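Local coordinates for S-M checkpoint control protein rad4 (Schizosaccharomyces pombe, PDB 4BMD) that is an essential adaptor in DNA replication and in the checkpoint that couples S and M phases, seen here as its third and fourth BRCT domains, at residues D51-H57 with P70-W76. Sequence-based numbering, arbitrary orientation.
Sequences DFVVIPH and PTVNEWW
The imidazole of H57 lies over one face of the W75 indole as an offset stack, its centroid 4.3 Å from that of the six-membered ring and the planes 17° apart; W75 CZ2 sits above the middle of the imidazole. At the edge of the H57 ring comes the carboxylate of E74: H57 ND1 donates a hydrogen bond to E74 OE2 (2.5 Å), meeting it from above the carboxylate plane. Bent at its second torsion (chi2 -95°), the glutamate folds back far enough for OE1 also to take a weak bond from the backbone N of H57. Exchanging H57 for an alanine would probably leave E74 OE2 without its ND1 donor and cost W75 the imidazole stack, with only CB left over the indole. At the other end, W76 CH2 and CZ2 meet one face of the F52 ring, the planes tilted by 36°, while P70 CG approaches F52 CD1 obliquely at 4.0 Å.

Between these aromatic pairs the backbones run as parallel strands: V53 N gives to P70 O, V72 N to V53 O at 3.0 Å, and I55 N to V72 O. I55 CG1 packs on T71 CG2 at 3.6 Å. N73 then N-caps the helix, its OD1 accepting weakly from W75 N and W76 N, while its ND2 bonds to L94 O.

In this BRCT domain, third of the protein, strand 52-55 lies between strands 17-20 and 71-73 of the four-stranded parallel sheet, and 71-73, an outermost strand, leads directly into helix 74-82. Helix 119-131 of the fourth BRCT domain borders the stacked end, H124 stacking on W75 and I131 touching H57, which places this end of the contact at the junction of the two BRCT domains.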
loop_
_atom_site.group_PDB
_atom_site.type_symbol
_atom_site.label_atom_id
_atom_site.label_comp_id
_atom_site.label_asym_id
_atom_site.label_seq_id
_atom_site.Cartn_x
_atom_site.Cartn_y
_atom_site.Cartn_z
ATOM N N ASP A 51 -5.325 11.891 17.998
ATOM C CA ASP A 51 -4.112 12.207 17.253
ATOM C C ASP A 51 -4.190 11.691 15.821
ATOM O O ASP A 51 -3.782 12.375 14.887
ATOM C CB ASP A 51 -2.881 11.629 17.951
ATOM C CG ASP A 51 -2.612 12.281 19.292
ATOM O OD1 ASP A 51 -1.987 13.363 19.310
ATOM O OD2 ASP A 51 -3.022 11.711 20.325
ATOM N N PHE A 52 -4.711 10.480 15.651
ATOM C CA PHE A 52 -4.835 9.885 14.325
ATOM C C PHE A 52 -6.157 9.148 14.154
ATOM O O PHE A 52 -6.630 8.477 15.071
ATOM C CB PHE A 52 -3.681 8.915 14.055
ATOM C CG PHE A 52 -2.333 9.572 14.005
ATOM C CD1 PHE A 52 -1.891 10.186 12.845
ATOM C CD2 PHE A 52 -1.504 9.569 15.115
ATOM C CE1 PHE A 52 -0.649 10.789 12.794
ATOM C CE2 PHE A 52 -0.261 10.171 15.072
ATOM C CZ PHE A 52 0.167 10.783 13.909
ATOM N N VAL A 53 -6.749 9.281 12.972
ATOM C CA VAL A 53 -7.916 8.490 12.603
ATOM C C VAL A 53 -7.463 7.325 11.732
ATOM O O VAL A 53 -6.797 7.524 10.716
ATOM C CB VAL A 53 -8.957 9.331 11.840
ATOM C CG1 VAL A 53 -10.043 8.436 11.260
ATOM C CG2 VAL A 53 -9.558 10.391 12.752
ATOM N N VAL A 54 -7.816 6.110 12.137
ATOM C CA VAL A 54 -7.387 4.914 11.421
ATOM C C VAL A 54 -8.521 4.290 10.609
ATOM O O VAL A 54 -9.612 4.044 11.125
ATOM C CB VAL A 54 -6.794 3.869 12.383
ATOM C CG1 VAL A 54 -6.216 2.698 11.603
ATOM C CG2 VAL A 54 -5.724 4.508 13.255
ATOM N N ILE A 55 -8.246 4.041 9.332
ATOM C CA ILE A 55 -9.216 3.479 8.401
ATOM C C ILE A 55 -8.716 2.112 7.944
ATOM O O ILE A 55 -7.512 1.906 7.834
ATOM C CB ILE A 55 -9.361 4.400 7.167
ATOM C CG1 ILE A 55 -9.609 5.844 7.606
ATOM C CG2 ILE A 55 -10.470 3.929 6.243
ATOM C CD1 ILE A 55 -10.883 6.036 8.390
ATOM N N PRO A 56 -9.629 1.156 7.706
ATOM C CA PRO A 56 -9.174 -0.089 7.078
ATOM C C PRO A 56 -8.634 0.174 5.673
ATOM O O PRO A 56 -9.171 1.021 4.958
ATOM C CB PRO A 56 -10.445 -0.948 7.024
ATOM C CG PRO A 56 -11.582 0.002 7.257
ATOM C CD PRO A 56 -11.033 1.073 8.138
ATOM N N HIS A 57 -7.579 -0.540 5.293
ATOM C CA HIS A 57 -6.908 -0.307 4.015
ATOM C C HIS A 57 -7.805 -0.600 2.814
ATOM O O HIS A 57 -7.581 -0.080 1.721
ATOM C CB HIS A 57 -5.625 -1.138 3.921
ATOM C CG HIS A 57 -5.864 -2.614 3.852
ATOM N ND1 HIS A 57 -5.803 -3.431 4.960
ATOM C CD2 HIS A 57 -6.165 -3.421 2.806
ATOM C CE1 HIS A 57 -6.055 -4.678 4.600
ATOM N NE2 HIS A 57 -6.279 -4.699 3.298
ATOM N N PRO A 70 -5.535 14.085 11.037
ATOM C CA PRO A 70 -4.710 13.334 10.085
ATOM C C PRO A 70 -5.212 11.900 9.960
ATOM O O PRO A 70 -5.374 11.206 10.965
ATOM C CB PRO A 70 -3.312 13.371 10.716
ATOM C CG PRO A 70 -3.526 13.755 12.138
ATOM C CD PRO A 70 -4.742 14.621 12.154
ATOM N N THR A 71 -5.465 11.472 8.729
ATOM C CA THR A 71 -6.079 10.177 8.477
ATOM C C THR A 71 -5.102 9.202 7.832
ATOM O O THR A 71 -4.463 9.519 6.830
ATOM C CB THR A 71 -7.319 10.327 7.576
ATOM O OG1 THR A 71 -8.291 11.149 8.232
ATOM C CG2 THR A 71 -7.930 8.972 7.276
ATOM N N VAL A 72 -4.987 8.018 8.423
ATOM C CA VAL A 72 -4.118 6.970 7.898
ATOM C C VAL A 72 -4.851 5.634 7.916
ATOM O O VAL A 72 -5.913 5.513 8.526
ATOM C CB VAL A 72 -2.839 6.825 8.744
ATOM C CG1 VAL A 72 -2.034 8.115 8.735
ATOM C CG2 VAL A 72 -3.190 6.423 10.168
ATOM N N ASN A 73 -4.291 4.633 7.244
ATOM C CA ASN A 73 -4.813 3.276 7.367
ATOM C C ASN A 73 -3.992 2.455 8.357
ATOM O O ASN A 73 -2.989 2.939 8.881
ATOM C CB ASN A 73 -4.942 2.575 6.005
ATOM C CG ASN A 73 -3.618 2.441 5.274
ATOM O OD1 ASN A 73 -2.559 2.292 5.883
ATOM N ND2 ASN A 73 -3.677 2.488 3.948
ATOM N N GLU A 74 -4.411 1.218 8.611
ATOM C CA GLU A 74 -3.743 0.391 9.613
ATOM C C GLU A 74 -2.312 0.033 9.214
ATOM O O GLU A 74 -1.494 -0.313 10.064
ATOM C CB GLU A 74 -4.546 -0.880 9.917
ATOM C CG GLU A 74 -4.469 -1.960 8.850
ATOM C CD GLU A 74 -5.620 -1.896 7.866
ATOM O OE1 GLU A 74 -6.055 -0.777 7.520
ATOM O OE2 GLU A 74 -6.094 -2.971 7.443
ATOM N N TRP A 75 -2.013 0.125 7.922
ATOM C CA TRP A 75 -0.671 -0.173 7.432
ATOM C C TRP A 75 0.336 0.873 7.902
ATOM O O TRP A 75 1.538 0.612 7.952
ATOM C CB TRP A 75 -0.662 -0.291 5.906
ATOM C CG TRP A 75 -1.326 -1.540 5.405
ATOM C CD1 TRP A 75 -1.745 -2.601 6.153
ATOM C CD2 TRP A 75 -1.647 -1.857 4.044
ATOM N NE1 TRP A 75 -2.306 -3.560 5.345
ATOM C CE2 TRP A 75 -2.259 -3.127 4.046
ATOM C CE3 TRP A 75 -1.477 -1.192 2.827
ATOM C CZ2 TRP A 75 -2.701 -3.745 2.877
ATOM C CZ3 TRP A 75 -1.917 -1.806 1.668
ATOM C CH2 TRP A 75 -2.521 -3.069 1.701
ATOM N N TRP A 76 -0.164 2.056 8.249
ATOM C CA TRP A 76 0.671 3.103 8.826
ATOM C C TRP A 76 1.177 2.658 10.193
ATOM O O TRP A 76 2.323 2.919 10.559
ATOM C CB TRP A 76 -0.123 4.405 8.951
ATOM C CG TRP A 76 0.617 5.521 9.633
ATOM C CD1 TRP A 76 1.364 6.495 9.037
ATOM C CD2 TRP A 76 0.670 5.781 11.042
ATOM N NE1 TRP A 76 1.881 7.342 9.986
ATOM C CE2 TRP A 76 1.471 6.926 11.225
ATOM C CE3 TRP A 76 0.120 5.155 12.167
ATOM C CZ2 TRP A 76 1.736 7.458 12.486
ATOM C CZ3 TRP A 76 0.385 5.685 13.417
ATOM C CH2 TRP A 76 1.185 6.825 13.567
#